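Local coordinates for protein NAD-dependent aldehyde dehydrogenase (Burkholderia multivorans, PDB 5UJU) that probably oxidises aldehydes to carboxylic acids with NAD as cofactor, as a member of the aldehyde dehydrogenase family, at residues 256-261 / 266-271; 486-491 / 502-507. All coordinates share one frame; numbering follows the deposited sequence.

In the fold
Both contacts belong to beta-alpha-beta units, but they lie on opposite sides of the chain's centre, with their own centres about 42 Å apart and their nearest atoms about 23 Å apart. Contact 1 joins the end of helix 245-260 to strand 268-270, the strand that follows it; contact 2 joins helix 495-508 to strand 487-491, the strand that precedes it. The two strands belong to different sheets. Each interface is a small, buried patch held by van der Waals packing, with no hydrogen bond between the segments, and one leucine does the reaching: from the helix to two valines in contact 1, from the strand to two alanines in contact 2. Only contact 2 has a second subunit beside its helix.

Contact 1: 256-261 / 266-271; sequences DVLREA and NVVTLL
The last turn of helix 245-260 packs against the start of strand 268-270, the backbones coming nearest at L258 and V267, whose CA atoms are 7.6 Å apart. This is the returning half of a beta-alpha-beta crossover: strand 234-238 leads into the helix, and a short loop brings the chain back to strand 268-270, which lies parallel to strand 234-238. No hydrogen bond spans the two segments, so apolar side chains alone make the contact.

L258 points from the helix toward the strand and carries all of its side of the interface. With CG beside the backbone N (chi1 -73°), its two methyls reach the valines, and its side chain crosses each of theirs at about a right angle. CD1 has two neighbours, V267 CB at 3.9 Å and V268 CG2 at 3.9 Å, while CD2 rests beside V267 CG1 at 4.0 Å. A long, forked leucine suits the helix because it spans the gap to the sheet. V267 sits in the short 3-10 segment leading into the strand; V268 is in the strand itself, where a beta-branched residue suits the extended backbone. W111 of helix 97-132 touches both L258 and V267, extending the apolar cluster.

Polar groups lie around this apolar patch. R259, one residue past the leucine, has NH1 in a salt bridge with D256 OD1 at 3.5 Å, one turn back along the helix, and its NH2 pairs with D69. R255, just before the segment, ties the helix to the start of the strand, its NH1 serving both N266 OD1 and V268 O. At its C-terminal end the helix still follows the regular pattern, since E260 N donates to D256 O at 2.9 Å and A261 N donates to V257 O at 2.9 Å.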
ATOM      1  N   ASP A 256      19.388   1.158 -23.113  1.00 31.51           N
ATOM      2  CA  ASP A 256      19.577   2.048 -24.256  1.00 32.59           C
ATOM      3  C   ASP A 256      18.918   3.395 -24.016  1.00 29.65           C
ATOM      4  O   ASP A 256      19.535   4.452 -24.205  1.00 33.75           O
ATOM      5  CB  ASP A 256      18.980   1.410 -25.509  1.00 33.55           C
ATOM      6  CG  ASP A 256      19.850   0.326 -26.083  1.00 37.37           C
ATOM      7  OD1 ASP A 256      21.018   0.197 -25.655  1.00 45.36           O
ATOM      8  OD2 ASP A 256      19.356  -0.394 -26.972  1.00 47.87           O
ATOM      9  N   VAL A 257      17.646   3.372 -23.624  1.00 27.08           N
ATOM     10  CA  VAL A 257      16.891   4.604 -23.430  1.00 25.14           C
ATOM     11  C   VAL A 257      17.494   5.417 -22.293  1.00 29.88           C
ATOM     12  O   VAL A 257      17.679   6.634 -22.410  1.00 26.01           O
ATOM     13  CB  VAL A 257      15.409   4.285 -23.164  1.00 30.35           C
ATOM     14  CG1 VAL A 257      14.663   5.551 -22.807  1.00 25.75           C
ATOM     15  CG2 VAL A 257      14.787   3.593 -24.390  1.00 26.04           C
ATOM     16  N   LEU A 258      17.810   4.749 -21.181  1.00 25.78           N
ATOM     17  CA  LEU A 258      18.389   5.446 -20.036  1.00 31.50           C
ATOM     18  C   LEU A 258      19.720   6.090 -20.403  1.00 28.49           C
ATOM     19  O   LEU A 258      19.972   7.251 -20.060  1.00 37.37           O
ATOM     20  CB  LEU A 258      18.561   4.470 -18.866  1.00 24.95           C
ATOM     21  CG  LEU A 258      17.251   4.069 -18.180  1.00 24.76           C
ATOM     22  CD1 LEU A 258      17.360   2.660 -17.566  1.00 26.14           C
ATOM     23  CD2 LEU A 258      16.895   5.091 -17.120  1.00 26.73           C
ATOM     24  N   ARG A 259      20.572   5.359 -21.125  1.00 25.59           N
ATOM     25  CA  ARG A 259      21.857   5.913 -21.544  1.00 29.87           C
ATOM     26  C   ARG A 259      21.658   7.123 -22.451  1.00 35.23           C
ATOM     27  O   ARG A 259      22.272   8.177 -22.249  1.00 36.23           O
ATOM     28  CB  ARG A 259      22.671   4.835 -22.263  1.00 29.26           C
ATOM     29  CG  ARG A 259      24.151   5.167 -22.440  1.00 46.68           C
ATOM     30  CD  ARG A 259      24.851   4.086 -23.267  1.00 51.96           C
ATOM     31  NE  ARG A 259      25.047   2.832 -22.536  1.00 48.09           N
ATOM     32  CZ  ARG A 259      24.264   1.764 -22.667  1.00 48.95           C
ATOM     33  NH1 ARG A 259      23.225   1.799 -23.494  1.00 56.48           N
ATOM     34  NH2 ARG A 259      24.513   0.660 -21.973  1.00 43.22           N
ATOM     35  N   GLU A 260      20.778   6.995 -23.447  1.00 29.58           N
ATOM     36  CA  GLU A 260      20.553   8.080 -24.392  1.00 31.52           C
ATOM     37  C   GLU A 260      19.943   9.296 -23.715  1.00 35.48           C
ATOM     38  O   GLU A 260      20.135  10.426 -24.186  1.00 33.62           O
ATOM     39  CB  GLU A 260      19.676   7.590 -25.546  1.00 38.86           C
ATOM     40  CG  GLU A 260      20.369   6.552 -26.423  1.00 42.32           C
ATOM     41  CD  GLU A 260      19.432   5.890 -27.426  1.00 45.54           C
ATOM     42  OE1 GLU A 260      18.479   6.553 -27.879  1.00 46.31           O
ATOM     43  OE2 GLU A 260      19.656   4.705 -27.759  1.00 45.61           O
ATOM     44  N   ALA A 261      19.220   9.085 -22.611  1.00 25.43           N
ATOM     45  CA  ALA A 261      18.643  10.170 -21.827  1.00 38.88           C
ATOM     46  C   ALA A 261      19.629  10.780 -20.829  1.00 40.20           C
ATOM     47  O   ALA A 261      19.237  11.657 -20.051  1.00 39.87           O
ATOM     48  CB  ALA A 261      17.395   9.666 -21.087  1.00 26.47           C
ATOM     49  N   ASN A 266      22.783   1.497 -15.462  1.00 23.51           N
ATOM     50  CA  ASN A 266      22.572   0.569 -14.356  1.00 24.57           C
ATOM     51  C   ASN A 266      21.363   0.916 -13.493  1.00 24.04           C
ATOM     52  O   ASN A 266      21.164   0.259 -12.467  1.00 25.52           O
ATOM     53  CB  ASN A 266      23.827   0.497 -13.498  1.00 24.71           C
ATOM     54  CG  ASN A 266      24.978  -0.104 -14.251  1.00 31.08           C
ATOM     55  OD1 ASN A 266      24.774  -0.987 -15.078  1.00 28.57           O
ATOM     56  ND2 ASN A 266      26.192   0.387 -13.999  1.00 29.76           N
ATOM     57  N   VAL A 267      20.573   1.929 -13.848  1.00 22.98           N
ATOM     58  CA  VAL A 267      19.229   2.023 -13.281  1.00 27.04           C
ATOM     59  C   VAL A 267      18.487   0.696 -13.457  1.00 25.51           C
ATOM     60  O   VAL A 267      17.727   0.288 -12.573  1.00 26.01           O
ATOM     61  CB  VAL A 267      18.465   3.215 -13.906  1.00 25.35           C
ATOM     62  CG1 VAL A 267      16.962   3.145 -13.580  1.00 19.63           C
ATOM     63  CG2 VAL A 267      19.045   4.531 -13.372  1.00 23.99           C
ATOM     64  N   VAL A 268      18.751  -0.035 -14.549  1.00 26.76           N
ATOM     65  CA  VAL A 268      18.157  -1.360 -14.770  1.00 23.03           C
ATOM     66  C   VAL A 268      19.264  -2.361 -15.084  1.00 27.83           C
ATOM     67  O   VAL A 268      20.035  -2.160 -16.032  1.00 24.53           O
ATOM     68  CB  VAL A 268      17.119  -1.345 -15.903  1.00 23.68           C
ATOM     69  CG1 VAL A 268      16.576  -2.754 -16.140  1.00 27.60           C
ATOM     70  CG2 VAL A 268      15.995  -0.381 -15.568  1.00 22.72           C
ATOM     71  N   THR A 269      19.331  -3.450 -14.306  1.00 20.67           N
ATOM     72  CA  THR A 269      20.310  -4.509 -14.529  1.00 22.90           C
ATOM     73  C   THR A 269      19.615  -5.865 -14.603  1.00 30.13           C
ATOM     74  O   THR A 269      18.458  -6.022 -14.198  1.00 22.94           O
ATOM     75  CB  THR A 269      21.387  -4.550 -13.432  1.00 24.25           C
ATOM     76  OG1 THR A 269      20.769  -4.625 -12.144  1.00 21.72           O
ATOM     77  CG2 THR A 269      22.278  -3.298 -13.503  1.00 22.06           C
ATOM     78  N   LEU A 270      20.342  -6.851 -15.122  1.00 26.21           N
ATOM     79  CA  LEU A 270      19.809  -8.189 -15.352  1.00 27.29           C
ATOM     80  C   LEU A 270      20.621  -9.188 -14.545  1.00 28.90           C
ATOM     81  O   LEU A 270      21.831  -9.317 -14.754  1.00 22.06           O
ATOM     82  CB  LEU A 270      19.870  -8.554 -16.838  1.00 28.82           C
ATOM     83  CG  LEU A 270      19.334  -9.954 -17.126  1.00 27.26           C
ATOM     84  CD1 LEU A 270      17.801  -9.904 -17.243  1.00 24.02           C
ATOM     85  CD2 LEU A 270      19.987 -10.578 -18.372  1.00 27.95           C
ATOM     86  N   LEU A 271      19.964  -9.908 -13.647  1.00 27.11           N
ATOM     87  CA  LEU A 271      20.623 -10.936 -12.851  1.00 22.50           C
ATOM     88  C   LEU A 271      20.165 -12.292 -13.404  1.00 26.69           C
ATOM     89  O   LEU A 271      19.176 -12.870 -12.941  1.00 24.00           O
ATOM     90  CB  LEU A 271      20.291 -10.771 -11.358  1.00 25.25           C
ATOM     91  CG  LEU A 271      20.901 -11.815 -10.397  1.00 32.32           C
ATOM     92  CD1 LEU A 271      22.397 -11.738 -10.449  1.00 31.74           C
ATOM     93  CD2 LEU A 271      20.417 -11.642  -8.962  1.00 28.52           C
TER

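Contact 2: 486-491 / 502-507; sequences LTLSVY and HEAAVR
L488, on strand 487-491, packs against A504 and A505 on helix 495-508, the two elements forming the first half of a beta-alpha-beta crossover that continues into the parallel strand 511-514. The closest part is small and buried, a light van der Waals contact. L488 CG lies opposite the backbone N about the CA-CB bond (chi1 172°), which carries the CD2 methyl toward the helix, to 4.4 Å from A504 CB. Alanine suits these helix positions because its single methyl lets a leucine approach the backbone itself. L512 of strand 511-514 and V510 touch L488 as well, so the apolar packing continues beyond the helix.

Away from L488 the helix carries polar and charged residues. E503 is only partly exposed; its OE1 forms a salt bridge with R109 of the second subunit, and A505 also meets V557 of that subunit. R507 is exposed and reaches D474 of its own chain, a long charged side chain suited to the solvent edge. Back in the buried part, the nearest approach between the segments is to main chain, with L488 CD2 lying 4.2 Å from A505 N.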
ATOM      1  N   LEU A 486      -7.805 -16.641  -9.394  1.00 25.36           N
ATOM      2  CA  LEU A 486      -7.782 -15.500 -10.299  1.00 26.90           C
ATOM      3  C   LEU A 486      -9.067 -15.327 -11.090  1.00 28.10           C
ATOM      4  O   LEU A 486      -9.429 -14.193 -11.398  1.00 34.97           O
ATOM      5  CB  LEU A 486      -6.613 -15.619 -11.280  1.00 29.91           C
ATOM      6  CG  LEU A 486      -5.213 -15.393 -10.713  1.00 35.88           C
ATOM      7  CD1 LEU A 486      -4.215 -15.396 -11.858  1.00 35.26           C
ATOM      8  CD2 LEU A 486      -5.114 -14.084  -9.904  1.00 32.08           C
ATOM      9  N   THR A 487      -9.769 -16.411 -11.447  1.00 26.22           N
ATOM     10  CA  THR A 487     -11.001 -16.266 -12.207  1.00 27.85           C
ATOM     11  C   THR A 487     -12.060 -17.219 -11.684  1.00 33.62           C
ATOM     12  O   THR A 487     -11.758 -18.303 -11.166  1.00 28.62           O
ATOM     13  CB  THR A 487     -10.797 -16.503 -13.714  1.00 29.77           C
ATOM     14  OG1 THR A 487     -10.326 -17.835 -13.934  1.00 33.48           O
ATOM     15  CG2 THR A 487      -9.767 -15.508 -14.306  1.00 24.84           C
ATOM     16  N   LEU A 488     -13.308 -16.790 -11.835  1.00 28.59           N
ATOM     17  CA  LEU A 488     -14.493 -17.593 -11.566  1.00 28.73           C
ATOM     18  C   LEU A 488     -15.477 -17.355 -12.703  1.00 32.20           C
ATOM     19  O   LEU A 488     -15.722 -16.206 -13.082  1.00 32.11           O
ATOM     20  CB  LEU A 488     -15.127 -17.220 -10.223  1.00 27.54           C
ATOM     21  CG  LEU A 488     -16.489 -17.864  -9.921  1.00 29.74           C
ATOM     22  CD1 LEU A 488     -16.353 -19.384  -9.717  1.00 25.85           C
ATOM     23  CD2 LEU A 488     -17.115 -17.177  -8.708  1.00 31.20           C
ATOM     24  N   SER A 489     -16.033 -18.436 -13.247  1.00 28.68           N
ATOM     25  CA  SER A 489     -16.900 -18.385 -14.419  1.00 30.46           C
ATOM     26  C   SER A 489     -18.205 -19.105 -14.099  1.00 36.02           C
ATOM     27  O   SER A 489     -18.187 -20.198 -13.525  1.00 35.08           O
ATOM     28  CB  SER A 489     -16.200 -19.034 -15.628  1.00 30.17           C
ATOM     29  OG  SER A 489     -16.968 -18.951 -16.819  1.00 37.34           O
ATOM     30  N   VAL A 490     -19.337 -18.503 -14.457  1.00 32.57           N
ATOM     31  CA  VAL A 490     -20.632 -19.100 -14.155  1.00 32.66           C
ATOM     32  C   VAL A 490     -21.487 -19.150 -15.417  1.00 36.52           C
ATOM     33  O   VAL A 490     -21.513 -18.201 -16.208  1.00 38.19           O
ATOM     34  CB  VAL A 490     -21.362 -18.347 -13.017  1.00 33.03           C
ATOM     35  CG1 VAL A 490     -21.654 -16.907 -13.409  1.00 35.48           C
ATOM     36  CG2 VAL A 490     -22.667 -19.082 -12.621  1.00 37.36           C
ATOM     37  N   TYR A 491     -22.197 -20.261 -15.590  1.00 32.16           N
ATOM     38  CA  TYR A 491     -23.162 -20.456 -16.668  1.00 31.43           C
ATOM     39  C   TYR A 491     -24.515 -20.680 -16.018  1.00 37.73           C
ATOM     40  O   TYR A 491     -24.705 -21.674 -15.303  1.00 34.26           O
ATOM     41  CB  TYR A 491     -22.785 -21.645 -17.552  1.00 30.77           C
ATOM     42  CG  TYR A 491     -21.551 -21.403 -18.364  1.00 36.22           C
ATOM     43  CD1 TYR A 491     -21.639 -20.907 -19.659  1.00 34.75           C
ATOM     44  CD2 TYR A 491     -20.284 -21.636 -17.827  1.00 36.26           C
ATOM     45  CE1 TYR A 491     -20.496 -20.661 -20.408  1.00 35.32           C
ATOM     46  CE2 TYR A 491     -19.132 -21.388 -18.565  1.00 35.28           C
ATOM     47  CZ  TYR A 491     -19.247 -20.904 -19.855  1.00 35.44           C
ATOM     48  OH  TYR A 491     -18.119 -20.665 -20.603  1.00 37.68           O
ATOM     49  N   HIS A 502     -22.467 -13.517  -8.043  1.00 32.26           N
ATOM     50  CA  HIS A 502     -21.844 -12.273  -7.599  0.51 37.06           C
ATOM     51  C   HIS A 502     -21.457 -12.361  -6.124  1.00 37.07           C
ATOM     52  O   HIS A 502     -20.373 -11.914  -5.729  1.00 31.32           O
ATOM     53  CB  HIS A 502     -22.784 -11.085  -7.853  0.51 36.12           C
ATOM     54  CG  HIS A 502     -22.805 -10.607  -9.279  0.51 33.64           C
ATOM     55  ND1 HIS A 502     -23.782 -10.981 -10.181  0.51 36.55           N
ATOM     56  CD2 HIS A 502     -21.982  -9.769  -9.952  0.51 30.33           C
ATOM     57  CE1 HIS A 502     -23.555 -10.403 -11.346  0.51 29.62           C
ATOM     58  NE2 HIS A 502     -22.463  -9.666 -11.237  0.51 32.01           N
ATOM     59  N   GLU A 503     -22.341 -12.943  -5.299  1.00 35.62           N
ATOM     60  CA  GLU A 503     -22.043 -13.097  -3.878  1.00 35.76           C
ATOM     61  C   GLU A 503     -20.837 -14.004  -3.674  1.00 35.38           C
ATOM     62  O   GLU A 503     -19.992 -13.746  -2.805  1.00 40.62           O
ATOM     63  CB  GLU A 503     -23.260 -13.663  -3.136  1.00 40.10           C
ATOM     64  CG  GLU A 503     -24.399 -12.677  -2.972  1.00 56.18           C
ATOM     65  CD  GLU A 503     -23.986 -11.427  -2.223  1.00 78.50           C
ATOM     66  OE1 GLU A 503     -23.524 -11.545  -1.068  1.00 85.83           O
ATOM     67  OE2 GLU A 503     -24.121 -10.323  -2.796  1.00 86.48           O
ATOM     68  N   ALA A 504     -20.743 -15.072  -4.469  1.00 32.30           N
ATOM     69  CA  ALA A 504     -19.608 -15.986  -4.381  1.00 38.05           C
ATOM     70  C   ALA A 504     -18.312 -15.300  -4.794  1.00 38.53           C
ATOM     71  O   ALA A 504     -17.251 -15.557  -4.212  1.00 37.60           O
ATOM     72  CB  ALA A 504     -19.865 -17.227  -5.247  1.00 31.37           C
ATOM     73  N   ALA A 505     -18.372 -14.434  -5.805  1.00 35.08           N
ATOM     74  CA  ALA A 505     -17.165 -13.732  -6.228  1.00 32.36           C
ATOM     75  C   ALA A 505     -16.683 -12.765  -5.153  1.00 34.82           C
ATOM     76  O   ALA A 505     -15.474 -12.655  -4.903  1.00 32.11           O
ATOM     77  CB  ALA A 505     -17.425 -12.993  -7.538  1.00 30.16           C
ATOM     78  N   VAL A 506     -17.615 -12.065  -4.503  1.00 33.37           N
ATOM     79  CA  VAL A 506     -17.255 -11.152  -3.419  1.00 32.69           C
ATOM     80  C   VAL A 506     -16.653 -11.922  -2.255  1.00 37.77           C
ATOM     81  O   VAL A 506     -15.627 -11.520  -1.692  1.00 36.74           O
ATOM     82  CB  VAL A 506     -18.480 -10.327  -2.987  1.00 35.43           C
ATOM     83  CG1 VAL A 506     -18.281  -9.726  -1.608  1.00 39.71           C
ATOM     84  CG2 VAL A 506     -18.716  -9.230  -3.997  1.00 38.65           C
ATOM     85  N   ARG A 507     -17.283 -13.041  -1.877  1.00 40.11           N
ATOM     86  CA  ARG A 507     -16.726 -13.883  -0.823  1.00 38.63           C
ATOM     87  C   ARG A 507     -15.336 -14.374  -1.199  1.00 36.41           C
ATOM     88  O   ARG A 507     -14.392 -14.273  -0.406  1.00 35.23           O
ATOM     89  CB  ARG A 507     -17.646 -15.075  -0.551  1.00 38.12           C
ATOM     90  CG  ARG A 507     -17.068 -16.068   0.458  1.00 34.43           C
ATOM     91  CD  ARG A 507     -17.898 -17.339   0.482  1.00 32.14           C
ATOM     92  NE  ARG A 507     -17.516 -18.271   1.537  1.00 36.25           N
ATOM     93  CZ  ARG A 507     -18.034 -19.496   1.667  1.00 45.37           C
ATOM     94  NH1 ARG A 507     -18.949 -19.936   0.792  1.00 33.83           N
ATOM     95  NH2 ARG A 507     -17.642 -20.284   2.664  1.00 44.75           N
TER